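PDB 5LKB: glutathione S-transferase omega-like 2 from Saccharomyces cerevisiae, which uses glutathione to act as a thiol transferase and to reduce dehydroascorbate and dimethylarsinic acid, and reacts with glutathionyl-(hydro)quinones. Local coordinates for residues 79-83 and 121-126; 215-220 and 289-293; 343-347 and 359-363. One frame throughout, in Å; residues are numbered along the deposited sequence.

Contact 1: 79-83 and 121-126; sequences WRFLD and NDSQRF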
ATOM      1  N   TRP A  79     -15.256 -16.261  14.457  1.00 19.96           N
ATOM      2  CA  TRP A  79     -16.051 -16.320  13.233  1.00 20.73           C
ATOM      3  C   TRP A  79     -17.498 -16.634  13.568  1.00 21.58           C
ATOM      4  O   TRP A  79     -17.790 -17.411  14.500  1.00 20.21           O
ATOM      5  CB  TRP A  79     -15.526 -17.391  12.295  1.00 18.48           C
ATOM      6  CG  TRP A  79     -14.100 -17.285  11.822  1.00 19.64           C
ATOM      7  CD1 TRP A  79     -13.027 -17.994  12.255  1.00 19.18           C
ATOM      8  CD2 TRP A  79     -13.587 -16.389  10.803  1.00 17.34           C
ATOM      9  NE1 TRP A  79     -11.905 -17.670  11.560  1.00 20.30           N
ATOM     10  CE2 TRP A  79     -12.232 -16.705  10.633  1.00 18.70           C
ATOM     11  CE3 TRP A  79     -14.172 -15.422   9.974  1.00 17.74           C
ATOM     12  CZ2 TRP A  79     -11.423 -16.062   9.715  1.00 17.69           C
ATOM     13  CZ3 TRP A  79     -13.377 -14.806   9.007  1.00 16.92           C
ATOM     14  CH2 TRP A  79     -12.015 -15.115   8.890  1.00 18.03           C
ATOM     15  N   ARG A  80     -18.402 -16.106  12.754  1.00 19.05           N
ATOM     16  CA  ARG A  80     -19.831 -16.130  13.007  1.00 20.45           C
ATOM     17  C   ARG A  80     -20.613 -16.428  11.740  1.00 20.76           C
ATOM     18  O   ARG A  80     -20.138 -16.286  10.603  1.00 20.49           O
ATOM     19  CB  ARG A  80     -20.327 -14.864  13.726  1.00 22.33           C
ATOM     20  CG  ARG A  80     -20.401 -13.633  12.864  1.00 21.09           C
ATOM     21  CD  ARG A  80     -20.782 -12.415  13.691  1.00 24.21           C
ATOM     22  NE  ARG A  80     -21.048 -11.277  12.770  1.00 23.78           N
ATOM     23  CZ  ARG A  80     -20.255 -10.219  12.575  1.00 22.75           C
ATOM     24  NH1 ARG A  80     -20.639  -9.304  11.688  1.00 22.48           N
ATOM     25  NH2 ARG A  80     -19.122 -10.031  13.253  1.00 24.03           N
ATOM     26  N   PHE A  81     -21.845 -16.902  11.941  1.00 21.41           N
ATOM     27  CA  PHE A  81     -22.787 -17.173  10.879  1.00 20.63           C
ATOM     28  C   PHE A  81     -23.966 -16.196  10.933  1.00 22.84           C
ATOM     29  O   PHE A  81     -24.226 -15.570  11.971  1.00 30.60           O
ATOM     30  CB  PHE A  81     -23.355 -18.593  11.064  1.00 23.82           C
ATOM     31  CG  PHE A  81     -22.325 -19.672  11.003  1.00 21.14           C
ATOM     32  CD1 PHE A  81     -21.981 -20.195   9.778  1.00 20.63           C
ATOM     33  CD2 PHE A  81     -21.742 -20.191  12.158  1.00 21.78           C
ATOM     34  CE1 PHE A  81     -21.044 -21.227   9.699  1.00 20.68           C
ATOM     35  CE2 PHE A  81     -20.786 -21.207  12.086  1.00 21.42           C
ATOM     36  CZ  PHE A  81     -20.456 -21.747  10.854  1.00 20.50           C
ATOM     37  N   LEU A  82     -24.686 -16.093   9.809  1.00 24.50           N
ATOM     38  CA  LEU A  82     -25.953 -15.369   9.768  1.00 28.55           C
ATOM     39  C   LEU A  82     -27.107 -16.330  10.023  1.00 34.73           C
ATOM     40  O   LEU A  82     -27.049 -17.492   9.645  1.00 36.93           O
ATOM     41  CB  LEU A  82     -26.177 -14.733   8.398  1.00 31.57           C
ATOM     42  CG  LEU A  82     -25.458 -13.396   8.173  1.00 29.64           C
ATOM     43  CD1 LEU A  82     -25.806 -12.850   6.747  1.00 31.39           C
ATOM     44  CD2 LEU A  82     -25.789 -12.367   9.219  1.00 30.89           C
ATOM     45  N   ASP A  83     -28.155 -15.824  10.661  1.00 40.13           N
ATOM     46  CA  ASP A  83     -29.371 -16.605  10.942  1.00 40.09           C
ATOM     47  C   ASP A  83     -30.193 -16.930   9.698  1.00 38.74           C
ATOM     48  O   ASP A  83     -30.218 -16.177   8.713  1.00 45.32           O
ATOM     49  CB  ASP A  83     -30.243 -15.839  11.937  1.00 42.02           C
ATOM     50  CG  ASP A  83     -29.694 -15.887  13.342  1.00 49.71           C
ATOM     51  OD1 ASP A  83     -29.219 -16.972  13.735  1.00 55.82           O
ATOM     52  OD2 ASP A  83     -29.732 -14.856  14.059  1.00 56.48           O
ATOM     53  N   ASN A 121     -19.811  -3.402   9.245  1.00 22.21           N
ATOM     54  CA  ASN A 121     -19.267  -4.638   9.842  1.00 19.88           C
ATOM     55  C   ASN A 121     -20.357  -5.522  10.381  1.00 24.47           C
ATOM     56  O   ASN A 121     -20.130  -6.732  10.524  1.00 26.05           O
ATOM     57  CB  ASN A 121     -18.269  -4.343  10.947  1.00 23.52           C
ATOM     58  CG  ASN A 121     -17.032  -3.675  10.423  1.00 23.62           C
ATOM     59  OD1 ASN A 121     -16.805  -3.698   9.212  1.00 22.33           O
ATOM     60  ND2 ASN A 121     -16.257  -3.048  11.292  1.00 23.82           N
ATOM     61  N   ASP A 122     -21.541  -4.972  10.638  1.00 24.70           N
ATOM     62  CA  ASP A 122     -22.675  -5.796  11.034  1.00 25.01           C
ATOM     63  C   ASP A 122     -23.607  -6.125   9.861  1.00 26.44           C
ATOM     64  O   ASP A 122     -24.769  -6.515  10.063  1.00 26.53           O
ATOM     65  CB  ASP A 122     -23.403  -5.176  12.226  1.00 28.69           C
ATOM     66  CG  ASP A 122     -24.026  -3.876  11.909  1.00 34.58           C
ATOM     67  OD1 ASP A 122     -23.921  -3.429  10.725  1.00 28.62           O
ATOM     68  OD2 ASP A 122     -24.601  -3.268  12.859  1.00 37.56           O
ATOM     69  N   SER A 123     -23.102  -6.039   8.633  1.00 23.23           N
ATOM     70  CA  SER A 123     -23.911  -6.312   7.454  1.00 22.06           C
ATOM     71  C   SER A 123     -24.496  -7.721   7.526  1.00 23.65           C
ATOM     72  O   SER A 123     -23.808  -8.675   7.946  1.00 23.56           O
ATOM     73  CB  SER A 123     -23.058  -6.156   6.194  1.00 20.50           C
ATOM     74  OG  SER A 123     -23.826  -6.320   5.016  1.00 21.60           O
ATOM     75  N   GLN A 124     -25.765  -7.863   7.092  1.00 23.00           N
ATOM     76  CA  GLN A 124     -26.511  -9.116   7.239  1.00 26.99           C
ATOM     77  C   GLN A 124     -27.169  -9.543   5.936  1.00 26.60           C
ATOM     78  O   GLN A 124     -28.336  -9.961   5.906  1.00 29.06           O
ATOM     79  CB  GLN A 124     -27.529  -8.989   8.379  1.00 25.39           C
ATOM     80  CG  GLN A 124     -26.866  -8.887   9.755  1.00 30.55           C
ATOM     81  CD  GLN A 124     -27.844  -8.872  10.921  1.00 38.86           C
ATOM     82  OE1 GLN A 124     -28.941  -9.429  10.849  1.00 40.17           O
ATOM     83  NE2 GLN A 124     -27.427  -8.257  12.021  1.00 44.70           N
ATOM     84  N   ARG A 125     -26.424  -9.483   4.824  1.00 23.95           N
ATOM     85  CA  ARG A 125     -26.958  -9.825   3.512  1.00 22.50           C
ATOM     86  C   ARG A 125     -26.882 -11.335   3.309  1.00 24.48           C
ATOM     87  O   ARG A 125     -25.813 -11.889   3.084  1.00 23.43           O
ATOM     88  CB  ARG A 125     -26.177  -9.083   2.439  1.00 23.33           C
ATOM     89  CG  ARG A 125     -26.368  -7.547   2.522  1.00 23.62           C
ATOM     90  CD  ARG A 125     -25.486  -6.882   1.510  1.00 25.16           C
ATOM     91  NE  ARG A 125     -24.085  -7.156   1.788  1.00 21.71           N
ATOM     92  CZ  ARG A 125     -23.084  -6.844   0.960  1.00 24.19           C
ATOM     93  NH1 ARG A 125     -23.309  -6.237  -0.211  1.00 23.72           N
ATOM     94  NH2 ARG A 125     -21.855  -7.127   1.323  1.00 22.80           N
ATOM     95  N   PHE A 126     -28.005 -12.033   3.459  1.00 25.74           N
ATOM     96  CA  PHE A 126     -27.941 -13.479   3.431  1.00 26.36           C
ATOM     97  C   PHE A 126     -27.478 -13.984   2.069  1.00 23.79           C
ATOM     98  O   PHE A 126     -27.939 -13.534   1.019  1.00 25.90           O
ATOM     99  CB  PHE A 126     -29.292 -14.076   3.818  1.00 30.07           C
ATOM    100  CG  PHE A 126     -29.232 -15.551   4.128  1.00 28.43           C
ATOM    101  CD1 PHE A 126     -28.570 -15.997   5.260  1.00 28.78           C
ATOM    102  CD2 PHE A 126     -29.805 -16.461   3.279  1.00 28.40           C
ATOM    103  CE1 PHE A 126     -28.518 -17.406   5.562  1.00 30.19           C
ATOM    104  CE2 PHE A 126     -29.751 -17.829   3.561  1.00 33.22           C
ATOM    105  CZ  PHE A 126     -29.101 -18.287   4.704  1.00 30.43           C
TER
HETATM  106  O   HOH W   1     -23.429  -9.459  10.756  1.00 26.07           O
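Both segments run as irregular chain, and their end-to-end directions, CA of Arg80 to CA of Asp83 against CA of Asn121 to CA of Phe126, differ by 43°. The backbones approach most closely at Leu82 and Gln124, whose CA atoms are 6.8 Å apart; side chains of 79-83 span the gap, largely onto the backbone of 121-126, and 282 Å² is buried in all. At one end, Arg80 reaches over with chi2 and chi3 both t, and its NH1 donates to Asn121 O at 2.9 Å with an N-H...O angle of 140°, the acceptor lying near the guanidinium plane. A water extends this link, accepting from Arg80 NH1 (2.9 Å) and donating to Ser123 O (2.9 Å). At the other end the contact is van der Waals. Leu82 points toward the opposing segment, placing CD1 3.7 Å from Gln124 C and CD2 3.7 Å from Gln124 CG, while its CB meets the edge of the Phe126 ring at CD1, 4.1 Å away. The contact is a surface one, joining two loops within the thioredoxin-like N-terminal domain of the GST fold. Trp79, a glutathione-binding residue at the start of segment 79-83, stacks on His345 of helix 339-349. Segment 79-83 belongs to the connection between strand 66-69 and helix 95-98; segment 121-126 lies in the loop between that helix and helix 141-148.

Contact 2: 215-220 and 289-293; sequences VYDSIN and RLYTT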
ATOM      1  N   VAL A 215       7.690 -22.419   1.319  1.00 20.13           N
ATOM      2  CA  VAL A 215       6.608 -21.499   0.975  1.00 17.29           C
ATOM      3  C   VAL A 215       5.731 -21.253   2.188  1.00 19.61           C
ATOM      4  O   VAL A 215       5.286 -20.124   2.432  1.00 16.98           O
ATOM      5  CB  VAL A 215       5.819 -22.017  -0.247  1.00 16.47           C
ATOM      6  CG1 VAL A 215       4.502 -21.246  -0.427  1.00 18.05           C
ATOM      7  CG2 VAL A 215       6.668 -21.934  -1.452  1.00 16.56           C
ATOM      8  N   TYR A 216       5.498 -22.274   3.018  1.00 20.22           N
ATOM      9  CA  TYR A 216       4.727 -22.039   4.235  1.00 16.43           C
ATOM     10  C   TYR A 216       5.375 -20.989   5.130  1.00 21.77           C
ATOM     11  O   TYR A 216       4.730 -20.013   5.548  1.00 16.83           O
ATOM     12  CB  TYR A 216       4.486 -23.344   5.004  1.00 16.82           C
ATOM     13  CG  TYR A 216       3.886 -23.054   6.352  1.00 17.46           C
ATOM     14  CD1 TYR A 216       2.542 -22.772   6.498  1.00 19.58           C
ATOM     15  CD2 TYR A 216       4.692 -22.928   7.504  1.00 18.20           C
ATOM     16  CE1 TYR A 216       2.000 -22.435   7.681  1.00 18.05           C
ATOM     17  CE2 TYR A 216       4.157 -22.597   8.724  1.00 17.64           C
ATOM     18  CZ  TYR A 216       2.804 -22.324   8.826  1.00 19.48           C
ATOM     19  OH  TYR A 216       2.233 -21.970   9.997  1.00 20.29           O
ATOM     20  N   ASP A 217       6.638 -21.189   5.484  1.00 18.26           N
ATOM     21  CA  ASP A 217       7.227 -20.344   6.493  1.00 18.20           C
ATOM     22  C   ASP A 217       7.419 -18.931   5.984  1.00 17.82           C
ATOM     23  O   ASP A 217       7.310 -17.983   6.765  1.00 18.85           O
ATOM     24  CB  ASP A 217       8.578 -20.887   6.947  1.00 19.95           C
ATOM     25  CG  ASP A 217       8.429 -22.067   7.924  1.00 24.16           C
ATOM     26  OD1 ASP A 217       7.599 -22.024   8.872  1.00 20.83           O
ATOM     27  OD2 ASP A 217       9.163 -23.059   7.703  1.00 27.57           O
ATOM     28  N   SER A 218       7.788 -18.801   4.716  1.00 19.33           N
ATOM     29  CA  SER A 218       8.250 -17.538   4.154  1.00 15.75           C
ATOM     30  C   SER A 218       7.183 -16.762   3.385  1.00 17.88           C
ATOM     31  O   SER A 218       7.386 -15.569   3.177  1.00 17.43           O
ATOM     32  CB  SER A 218       9.472 -17.713   3.247  1.00 17.84           C
ATOM     33  OG  SER A 218       9.140 -18.403   1.996  1.00 29.58           O
ATOM     34  N   ILE A 219       6.088 -17.378   2.944  1.00 17.27           N
ATOM     35  CA  ILE A 219       5.107 -16.727   2.077  1.00 14.99           C
ATOM     36  C   ILE A 219       3.730 -16.888   2.692  1.00 14.82           C
ATOM     37  O   ILE A 219       3.078 -15.912   3.062  1.00 16.37           O
ATOM     38  CB  ILE A 219       5.217 -17.258   0.633  1.00 16.26           C
ATOM     39  CG1 ILE A 219       6.599 -16.885   0.053  1.00 18.07           C
ATOM     40  CG2 ILE A 219       4.085 -16.733  -0.229  1.00 15.90           C
ATOM     41  CD1 ILE A 219       7.019 -17.491  -1.213  1.00 19.39           C
ATOM     42  N   ASN A 220       3.248 -18.137   2.786  1.00 14.60           N
ATOM     43  CA  ASN A 220       1.904 -18.361   3.320  1.00 15.19           C
ATOM     44  C   ASN A 220       1.747 -17.752   4.699  1.00 13.78           C
ATOM     45  O   ASN A 220       0.831 -16.955   4.963  1.00 14.90           O
ATOM     46  CB  ASN A 220       1.533 -19.853   3.383  1.00 15.40           C
ATOM     47  CG  ASN A 220       1.485 -20.537   2.060  1.00 18.09           C
ATOM     48  OD1 ASN A 220       1.098 -19.980   1.001  1.00 18.22           O
ATOM     49  ND2 ASN A 220       1.775 -21.813   2.102  1.00 15.31           N
ATOM     50  N   ARG A 289      -1.557 -24.266  -2.690  1.00 15.07           N
ATOM     51  CA  ARG A 289      -1.130 -23.644  -1.459  1.00 15.77           C
ATOM     52  C   ARG A 289      -0.490 -22.293  -1.738  1.00 13.91           C
ATOM     53  O   ARG A 289      -0.756 -21.344  -0.997  1.00 15.83           O
ATOM     54  CB  ARG A 289      -0.186 -24.566  -0.680  1.00 15.43           C
ATOM     55  CG  ARG A 289      -0.915 -25.795  -0.037  1.00 15.86           C
ATOM     56  CD  ARG A 289       0.170 -26.834   0.426  1.00 16.64           C
ATOM     57  NE  ARG A 289       1.148 -26.207   1.289  1.00 18.23           N
ATOM     58  CZ  ARG A 289       1.536 -26.587   2.479  1.00 18.99           C
ATOM     59  NH1 ARG A 289       1.038 -27.686   3.052  1.00 19.64           N
ATOM     60  NH2 ARG A 289       2.481 -25.880   3.103  1.00 18.94           N
ATOM     61  N   LEU A 290       0.305 -22.178  -2.796  1.00 13.88           N
ATOM     62  CA  LEU A 290       0.910 -20.873  -3.111  1.00 13.49           C
ATOM     63  C   LEU A 290      -0.167 -19.908  -3.569  1.00 15.49           C
ATOM     64  O   LEU A 290      -0.115 -18.708  -3.222  1.00 14.64           O
ATOM     65  CB  LEU A 290       1.970 -21.014  -4.193  1.00 14.07           C
ATOM     66  CG  LEU A 290       2.664 -19.716  -4.653  1.00 14.20           C
ATOM     67  CD1 LEU A 290       3.367 -19.099  -3.493  1.00 15.35           C
ATOM     68  CD2 LEU A 290       3.625 -19.988  -5.761  1.00 16.37           C
ATOM     69  N   TYR A 291      -1.106 -20.373  -4.381  1.00 14.08           N
ATOM     70  CA  TYR A 291      -2.129 -19.497  -4.976  1.00 13.10           C
ATOM     71  C   TYR A 291      -2.911 -18.713  -3.921  1.00 15.89           C
ATOM     72  O   TYR A 291      -3.232 -17.521  -4.120  1.00 14.98           O
ATOM     73  CB  TYR A 291      -3.140 -20.346  -5.765  1.00 15.42           C
ATOM     74  CG  TYR A 291      -4.343 -19.583  -6.320  1.00 12.37           C
ATOM     75  CD1 TYR A 291      -5.462 -19.467  -5.571  1.00 13.19           C
ATOM     76  CD2 TYR A 291      -4.325 -18.976  -7.556  1.00 15.42           C
ATOM     77  CE1 TYR A 291      -6.567 -18.791  -6.000  1.00 14.53           C
ATOM     78  CE2 TYR A 291      -5.446 -18.284  -8.031  1.00 14.92           C
ATOM     79  CZ  TYR A 291      -6.562 -18.219  -7.273  1.00 13.53           C
ATOM     80  OH  TYR A 291      -7.683 -17.536  -7.703  1.00 14.35           O
ATOM     81  N   THR A 292      -3.318 -19.348  -2.841  1.00 12.96           N
ATOM     82  CA  THR A 292      -4.225 -18.676  -1.920  1.00 12.56           C
ATOM     83  C   THR A 292      -3.551 -17.444  -1.303  1.00 14.57           C
ATOM     84  O   THR A 292      -4.230 -16.470  -0.978  1.00 13.51           O
ATOM     85  CB  THR A 292      -4.817 -19.618  -0.899  1.00 15.08           C
ATOM     86  OG1 THR A 292      -3.733 -20.152  -0.136  1.00 15.32           O
ATOM     87  CG2 THR A 292      -5.621 -20.775  -1.564  1.00 14.21           C
ATOM     88  N   THR A 293      -2.225 -17.462  -1.181  1.00 13.04           N
ATOM     89  CA  THR A 293      -1.494 -16.277  -0.749  1.00 13.85           C
ATOM     90  C   THR A 293      -1.346 -15.296  -1.896  1.00 12.29           C
ATOM     91  O   THR A 293      -1.545 -14.072  -1.733  1.00 13.52           O
ATOM     92  CB  THR A 293      -0.130 -16.647  -0.180  1.00 14.17           C
ATOM     93  OG1 THR A 293      -0.324 -17.490   0.967  1.00 13.78           O
ATOM     94  CG2 THR A 293       0.647 -15.399   0.238  1.00 14.58           C
TER
HETATM   95  O   HOH W   2      -1.309 -16.330   3.268  1.00 16.18           O
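Two helices of the all-helical C-terminal domain of the GST fold, 205-220 and 285-304, pack here nearly parallel: the short segments cross at -15° with their axes 10.2 Å apart. Val215 (chi1 t) and Ile219 (chi1 m, chi2 t) both point toward the partner helix. Leu290 leaves its CA sideways, but its t, p rotamer brings CD1 to 3.9 Å from Val215 CG1 and 4.1 Å from Ile219 CG2. Thr293, with chi1 m, sets its CG2 3.7 Å from Ile219 CG2, so the methyl groups form a continuous apolar seam, backed by Val249 of helix 232-264. Arg289 bends at chi3 (p), which carries NH2 to 3.8 Å from Tyr216 CB, near the guanidinium plane. The Tyr216 side chain, whose end leads away from helix 285-304, instead lies about 3 Å from that of the glutathione-binding Arg15, consistent with this end of helix 205-220 lying near the glutathione site. Val215 O accepts both the usual i+4 bond from Ile219 N and the i+5, pi-type bond from Asn220 N, at 2.9 Å each. Asn220 also has its carbonyl tied to the other helix by a water, which donates to Asn220 O and to Thr293 OG1, each at 2.8 Å.

Contact 3: 343-347 and 359-363; sequences KLHYT and TPLGP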
ATOM      1  N   LYS A 343     -10.967  -8.586   0.896  1.00 14.42           N
ATOM      2  CA  LYS A 343     -10.603  -7.235   1.297  1.00 13.23           C
ATOM      3  C   LYS A 343     -11.299  -6.784   2.556  1.00 14.45           C
ATOM      4  O   LYS A 343     -10.670  -6.118   3.428  1.00 14.99           O
ATOM      5  CB  LYS A 343     -10.877  -6.242   0.147  1.00 13.97           C
ATOM      6  CG  LYS A 343      -9.910  -6.447  -1.034  1.00 13.27           C
ATOM      7  CD  LYS A 343     -10.306  -5.640  -2.271  1.00 16.04           C
ATOM      8  CE  LYS A 343     -10.204  -4.148  -2.088  1.00 24.22           C
ATOM      9  NZ  LYS A 343      -8.833  -3.749  -2.234  1.00 22.28           N
ATOM     10  N   LEU A 344     -12.593  -7.078   2.658  1.00 13.43           N
ATOM     11  CA  LEU A 344     -13.339  -6.679   3.847  1.00 14.56           C
ATOM     12  C   LEU A 344     -12.828  -7.381   5.095  1.00 13.28           C
ATOM     13  O   LEU A 344     -12.629  -6.756   6.133  1.00 14.82           O
ATOM     14  CB  LEU A 344     -14.839  -6.938   3.652  1.00 15.44           C
ATOM     15  CG  LEU A 344     -15.575  -6.038   2.656  1.00 13.36           C
ATOM     16  CD1 LEU A 344     -16.927  -6.663   2.367  1.00 17.51           C
ATOM     17  CD2 LEU A 344     -15.707  -4.636   3.297  1.00 16.64           C
ATOM     18  N   HIS A 345     -12.582  -8.692   5.017  1.00 14.03           N
ATOM     19  CA  HIS A 345     -12.137  -9.391   6.229  1.00 14.43           C
ATOM     20  C   HIS A 345     -10.935  -8.707   6.857  1.00 12.86           C
ATOM     21  O   HIS A 345     -10.924  -8.374   8.056  1.00 15.34           O
ATOM     22  CB  HIS A 345     -11.771 -10.848   5.936  1.00 13.88           C
ATOM     23  CG  HIS A 345     -11.013 -11.457   7.055  1.00 15.47           C
ATOM     24  ND1 HIS A 345     -11.600 -11.651   8.283  1.00 15.97           N
ATOM     25  CD2 HIS A 345      -9.704 -11.800   7.190  1.00 16.23           C
ATOM     26  CE1 HIS A 345     -10.678 -12.067   9.139  1.00 15.82           C
ATOM     27  NE2 HIS A 345      -9.522 -12.174   8.501  1.00 15.66           N
ATOM     28  N   TYR A 346      -9.862  -8.563   6.072  1.00 13.46           N
ATOM     29  CA  TYR A 346      -8.621  -8.123   6.659  1.00 14.64           C
ATOM     30  C   TYR A 346      -8.737  -6.690   7.143  1.00 15.56           C
ATOM     31  O   TYR A 346      -8.342  -6.373   8.259  1.00 15.55           O
ATOM     32  CB  TYR A 346      -7.503  -8.254   5.636  1.00 14.95           C
ATOM     33  CG  TYR A 346      -6.978  -9.699   5.407  1.00 13.51           C
ATOM     34  CD1 TYR A 346      -7.555 -10.535   4.457  1.00 13.98           C
ATOM     35  CD2 TYR A 346      -5.866 -10.164   6.089  1.00 13.32           C
ATOM     36  CE1 TYR A 346      -7.053 -11.769   4.230  1.00 13.99           C
ATOM     37  CE2 TYR A 346      -5.365 -11.431   5.893  1.00 13.28           C
ATOM     38  CZ  TYR A 346      -5.969 -12.236   4.971  1.00 15.84           C
ATOM     39  OH  TYR A 346      -5.497 -13.485   4.651  1.00 15.43           O
ATOM     40  N   THR A 347      -9.269  -5.807   6.291  1.00 14.50           N
ATOM     41  CA  THR A 347      -9.254  -4.391   6.620  1.00 14.61           C
ATOM     42  C   THR A 347     -10.257  -4.023   7.713  1.00 15.29           C
ATOM     43  O   THR A 347     -10.049  -3.044   8.441  1.00 16.22           O
ATOM     44  CB  THR A 347      -9.511  -3.545   5.388  1.00 15.69           C
ATOM     45  OG1 THR A 347     -10.807  -3.823   4.877  1.00 15.26           O
ATOM     46  CG2 THR A 347      -8.409  -3.740   4.341  1.00 14.64           C
ATOM     47  N   THR A 359     -11.673   0.326   4.087  1.00 15.00           N
ATOM     48  CA  THR A 359     -11.130  -0.617   3.128  1.00 15.86           C
ATOM     49  C   THR A 359     -10.598   0.160   1.910  1.00 14.66           C
ATOM     50  O   THR A 359     -11.383   0.854   1.237  1.00 14.86           O
ATOM     51  CB  THR A 359     -12.229  -1.596   2.679  1.00 15.03           C
ATOM     52  OG1 THR A 359     -12.818  -2.186   3.863  1.00 16.20           O
ATOM     53  CG2 THR A 359     -11.690  -2.659   1.736  1.00 16.52           C
ATOM     54  N   PRO A 360      -9.315   0.049   1.577  1.00 13.68           N
ATOM     55  CA  PRO A 360      -8.819   0.693   0.373  1.00 14.73           C
ATOM     56  C   PRO A 360      -9.513   0.182  -0.860  1.00 15.32           C
ATOM     57  O   PRO A 360      -9.786  -1.021  -0.995  1.00 16.55           O
ATOM     58  CB  PRO A 360      -7.325   0.327   0.366  1.00 14.06           C
ATOM     59  CG  PRO A 360      -6.990   0.160   1.788  1.00 15.63           C
ATOM     60  CD  PRO A 360      -8.214  -0.621   2.280  1.00 14.05           C
ATOM     61  N   LEU A 361      -9.773   1.087  -1.816  1.00 14.87           N
ATOM     62  CA  LEU A 361     -10.453   0.703  -3.049  1.00 15.55           C
ATOM     63  C   LEU A 361      -9.500   0.069  -4.032  1.00 19.02           C
ATOM     64  O   LEU A 361      -9.942  -0.693  -4.909  1.00 22.39           O
ATOM     65  CB  LEU A 361     -11.128   1.904  -3.722  1.00 16.26           C
ATOM     66  CG  LEU A 361     -12.438   2.342  -3.137  1.00 20.20           C
ATOM     67  CD1 LEU A 361     -12.940   3.506  -3.911  1.00 17.40           C
ATOM     68  CD2 LEU A 361     -13.479   1.166  -3.151  1.00 22.95           C
ATOM     69  N   GLY A 362      -8.223   0.346  -3.924  1.00 12.86           N
ATOM     70  CA  GLY A 362      -7.258  -0.223  -4.814  1.00 14.48           C
ATOM     71  C   GLY A 362      -6.563  -1.419  -4.198  1.00 14.01           C
ATOM     72  O   GLY A 362      -6.802  -1.740  -3.027  1.00 14.61           O
ATOM     73  N   PRO A 363      -5.671  -2.057  -4.942  1.00 12.93           N
ATOM     74  CA  PRO A 363      -5.404  -1.767  -6.361  1.00 13.33           C
ATOM     75  C   PRO A 363      -6.557  -2.130  -7.264  1.00 14.16           C
ATOM     76  O   PRO A 363      -7.373  -3.023  -6.940  1.00 14.24           O
ATOM     77  CB  PRO A 363      -4.244  -2.688  -6.711  1.00 14.64           C
ATOM     78  CG  PRO A 363      -4.402  -3.876  -5.728  1.00 16.20           C
ATOM     79  CD  PRO A 363      -4.899  -3.224  -4.456  1.00 14.22           C
TER
HETATM   80  O   HOH W   3      -7.903  -4.707  -4.771  1.00 17.65           O
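Hydrogen bonds dominate this contact, and the ammonium of Lys343 makes several of them. Its chain turns at chi3 and chi4 (both p), so that NZ donates to Pro360 O at 3.1 Å and, weakly, to Gly362 O at 3.0 Å; a water accepting from Lys343 NZ (2.9 Å) and donating to Pro363 O (2.8 Å) adds a third link to this irregular segment, which has a cis peptide before Pro363. The hydroxyls form a relay: Thr359 OG1 donates to Thr347 OG1 (2.8 Å), which donates in turn to Lys343 O (2.7 Å), one helical turn back. The contact thus fastens a C-terminal extension beyond helix 339-349 of the GST helical domain back onto that helix. Segment 359-363 is itself part of the dimer interface: Leu361 N bonds Tyr235 OH of the second subunit. Van der Waals contacts include Thr347 CG2 to Pro360 CD at 3.7 Å, Leu344 CD2 to Thr359 OG1 at 3.8 Å and Lys343 CB to Thr359 CG2 at 4.0 Å.

Overall arrangement
The three contacts follow one another along the chain, and the two domains meet where contact 3 touches contact 1. The touch is made by the stacked rings of His345 and Trp79 (CE1 to CH2, 3.3 Å), although the centres of contacts 1 and 3 are 18 Å apart; as Trp79 binds glutathione and His345 packs on Ala45, next to the nucleophile Cys46, this junction borders the active site. Contact 2 stays separate, its nearest atoms about 13 Å from contact 1 and about 6 Å from contact 3. It approaches other glutathione-binding residues, with the Arg289 side chain about 6 Å from that of Glu173. Contact 3 alone of the three meets the second subunit.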